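Local coordinates for flavin adenine dinucleotide synthase (Saccharomyces cerevisiae, PDB 2WSI), which transfers the adenylyl group of ATP to flavin mononucleotide, forming the coenzyme FAD and releasing diphosphate, at residues 1-6 with 72-77. Residues are numbered along the deposited sequence; the frame is centred on the assembly and turned at random.
Sequences MQLSKA and LYLSCL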
ATOM      1  N   MET A   1      -2.837 -16.874   3.151  1.00 17.63           N
ATOM      2  CA  MET A   1      -3.438 -17.450   4.390  1.00 20.19           C
ATOM      3  C   MET A   1      -4.904 -17.009   4.513  1.00 17.70           C
ATOM      4  O   MET A   1      -5.339 -16.064   3.849  1.00 16.85           O
ATOM      5  CB  MET A   1      -2.598 -17.068   5.633  1.00 17.94           C
ATOM      6  CG  MET A   1      -2.620 -15.557   6.086  1.00 13.22           C
ATOM      7  SD  MET A   1      -1.292 -15.009   7.242  1.00 10.78           S
ATOM      8  CE  MET A   1       0.048 -14.759   6.055  1.00 21.38           C
ATOM      9  N   GLN A   2      -5.679 -17.703   5.344  1.00 12.94           N
ATOM     10  CA  GLN A   2      -7.057 -17.312   5.592  1.00 12.62           C
ATOM     11  C   GLN A   2      -7.122 -15.902   6.156  1.00 12.89           C
ATOM     12  O   GLN A   2      -6.190 -15.451   6.831  1.00 12.99           O
ATOM     13  CB  GLN A   2      -7.742 -18.266   6.564  1.00 18.97           C
ATOM     14  CG  GLN A   2      -7.833 -19.708   6.036  1.00 23.64           C
ATOM     15  CD  GLN A   2      -8.741 -19.862   4.806  1.00 31.93           C
ATOM     16  OE1 GLN A   2      -9.767 -19.186   4.664  1.00 25.25           O
ATOM     17  NE2 GLN A   2      -8.368 -20.778   3.926  1.00 29.25           N
ATOM     18  N   LEU A   3      -8.248 -15.238   5.912  1.00  9.55           N
ATOM     19  CA  LEU A   3      -8.389 -13.813   6.256  1.00 14.38           C
ATOM     20  C   LEU A   3      -8.210 -13.528   7.746  1.00 13.75           C
ATOM     21  O   LEU A   3      -7.553 -12.558   8.110  1.00 10.93           O
ATOM     22  CB  LEU A   3      -9.737 -13.280   5.778  1.00  8.07           C
ATOM     23  CG  LEU A   3      -9.944 -11.775   5.986  1.00  8.21           C
ATOM     24  CD1 LEU A   3      -8.900 -10.940   5.209  1.00  8.75           C
ATOM     25  CD2 LEU A   3     -11.349 -11.411   5.553  1.00 14.10           C
ATOM     26  N   SER A   4      -8.766 -14.361   8.619  1.00 12.11           N
ATOM     27  CA  SER A   4      -8.602 -14.126  10.057  1.00 15.18           C
ATOM     28  C   SER A   4      -7.132 -14.157  10.445  1.00 10.29           C
ATOM     29  O   SER A   4      -6.691 -13.357  11.284  1.00 13.35           O
ATOM     30  CB  SER A   4      -9.363 -15.163  10.901  1.00 18.76           C
ATOM     31  OG  SER A   4      -8.801 -16.453  10.734  1.00 20.44           O
ATOM     32  N   LYS A   5      -6.368 -15.065   9.845  1.00 14.85           N
ATOM     33  CA  LYS A   5      -4.926 -15.153  10.137  1.00 20.89           C
ATOM     34  C   LYS A   5      -4.159 -13.967   9.588  1.00 13.75           C
ATOM     35  O   LYS A   5      -3.248 -13.493  10.237  1.00 12.95           O
ATOM     36  CB  LYS A   5      -4.282 -16.428   9.582  1.00 16.68           C
ATOM     37  CG  LYS A   5      -4.994 -17.726   9.965  1.00 26.18           C
ATOM     38  CD  LYS A   5      -4.912 -18.030  11.451  1.00 27.74           C
ATOM     39  CE  LYS A   5      -3.463 -18.212  11.921  1.00 47.16           C
ATOM     40  NZ  LYS A   5      -3.365 -18.542  13.395  1.00 42.03           N
ATOM     41  N   ALA A   6      -4.513 -13.509   8.389  1.00 10.20           N
ATOM     42  CA  ALA A   6      -3.863 -12.332   7.824  1.00 14.11           C
ATOM     43  C   ALA A   6      -4.156 -11.130   8.699  1.00  8.74           C
ATOM     44  O   ALA A   6      -3.270 -10.296   8.935  1.00  8.64           O
ATOM     45  CB  ALA A   6      -4.355 -12.074   6.388  1.00 11.80           C
ATOM     46  N   LEU A  72      -2.452  -1.999   7.382  1.00  7.67           N
ATOM     47  CA  LEU A  72      -3.173  -1.257   8.438  1.00  9.19           C
ATOM     48  C   LEU A  72      -4.667  -1.611   8.480  1.00  8.41           C
ATOM     49  O   LEU A  72      -5.272  -1.739   9.545  1.00  7.01           O
ATOM     50  CB  LEU A  72      -2.997   0.262   8.257  1.00  3.79           C
ATOM     51  CG  LEU A  72      -1.531   0.681   8.358  1.00  7.86           C
ATOM     52  CD1 LEU A  72      -1.419   2.140   7.918  1.00  9.69           C
ATOM     53  CD2 LEU A  72      -1.013   0.462   9.783  1.00 11.07           C
ATOM     54  N   TYR A  73      -5.247  -1.789   7.303  1.00  6.47           N
ATOM     55  CA  TYR A  73      -6.661  -2.082   7.159  1.00  5.92           C
ATOM     56  C   TYR A  73      -6.953  -3.452   7.777  1.00  7.44           C
ATOM     57  O   TYR A  73      -7.924  -3.616   8.526  1.00  7.01           O
ATOM     58  CB  TYR A  73      -6.994  -2.116   5.668  1.00  6.89           C
ATOM     59  CG  TYR A  73      -8.468  -2.139   5.328  1.00  9.86           C
ATOM     60  CD1 TYR A  73      -9.191  -0.946   5.268  1.00 14.15           C
ATOM     61  CD2 TYR A  73      -9.123  -3.316   5.028  1.00  8.84           C
ATOM     62  CE1 TYR A  73     -10.516  -0.925   4.922  1.00 10.42           C
ATOM     63  CE2 TYR A  73     -10.484  -3.326   4.681  1.00 12.76           C
ATOM     64  CZ  TYR A  73     -11.170  -2.106   4.623  1.00 13.86           C
ATOM     65  OH  TYR A  73     -12.499  -2.031   4.265  1.00 14.68           O
ATOM     66  N   LEU A  74      -6.089  -4.422   7.490  1.00  8.13           N
ATOM     67  CA  LEU A  74      -6.246  -5.773   8.044  1.00  7.33           C
ATOM     68  C   LEU A  74      -6.069  -5.750   9.545  1.00  8.56           C
ATOM     69  O   LEU A  74      -6.792  -6.423  10.268  1.00  8.57           O
ATOM     70  CB  LEU A  74      -5.231  -6.748   7.406  1.00  6.63           C
ATOM     71  CG  LEU A  74      -5.610  -7.094   5.950  1.00  9.05           C
ATOM     72  CD1 LEU A  74      -4.457  -7.734   5.217  1.00 11.85           C
ATOM     73  CD2 LEU A  74      -6.866  -7.972   5.934  1.00 15.75           C
ATOM     74  N   SER A  75      -5.106  -4.972  10.019  1.00  8.28           N
ATOM     75  CA  SER A  75      -4.972  -4.792  11.457  1.00  8.19           C
ATOM     76  C   SER A  75      -6.261  -4.268  12.093  1.00  9.74           C
ATOM     77  O   SER A  75      -6.714  -4.775  13.135  1.00 13.26           O
ATOM     78  CB  SER A  75      -3.813  -3.843  11.761  1.00 15.60           C
ATOM     79  OG  SER A  75      -3.721  -3.644  13.156  1.00 20.23           O
ATOM     80  N   CYS A  76      -6.866  -3.266  11.471  1.00  8.44           N
ATOM     81  CA  CYS A  76      -8.140  -2.722  11.970  1.00 10.45           C
ATOM     82  C   CYS A  76      -9.299  -3.692  11.803  1.00 14.70           C
ATOM     83  O   CYS A  76     -10.272  -3.682  12.588  1.00 11.05           O
ATOM     84  CB  CYS A  76      -8.463  -1.413  11.259  1.00 10.16           C
ATOM     85  SG  CYS A  76      -7.316  -0.102  11.747  1.00 11.49           S
ATOM     86  N   LEU A  77      -9.214  -4.539  10.784  1.00  7.68           N
ATOM     87  CA  LEU A  77     -10.269  -5.547  10.587  1.00  8.24           C
ATOM     88  C   LEU A  77     -10.274  -6.535  11.775  1.00  8.24           C
ATOM     89  O   LEU A  77     -11.336  -6.955  12.287  1.00  9.34           O
ATOM     90  CB  LEU A  77     -10.041  -6.269   9.247  1.00  9.46           C
ATOM     91  CG  LEU A  77     -11.091  -7.308   8.893  1.00 18.08           C
ATOM     92  CD1 LEU A  77     -12.441  -6.640   8.829  1.00 20.65           C
ATOM     93  CD2 LEU A  77     -10.754  -8.020   7.555  1.00 19.19           C
TER
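The chi1 of Leu3, -175°, sets CG opposite the backbone N and beside the carbonyl carbon, and the side chain brings its terminal methyls up to Leu74 and Leu77; Leu74 holds CG anti to its own carbonyl carbon (chi1 -73°) and presents CD2 to Leu3 CD1. The contact is a helix-helix packing at the start of helix 3-18, which rests on helix 64-87 of the PAPS reductase-like domain, a member of the HUP clan with a largely parallel sheet. Leu3 is the hub: its CD1 lies 3.7 Å from Leu74 CD2, the two side chains running at a slant to each other, and its CD2 sits 4.0 Å from Leu77 CD2, where the side chains cross at about a right angle. One turn on, Ala6 brings the backbones closest, its CA 7.0 Å from that of Leu74, and its small CB makes a looser touch with Leu74 CD1. All four residues are buried. Beyond them Leu74 also packs on Cys10, and Leu77 reaches Leu102 of strand 102-106, which ties the N-terminal helix through helix 64-87 to the sheet. The bound FAD lies about 14 Å from the side chain of Leu74. The carbonyl O of Ala6 stands 4.3 Å from Leu74 CB.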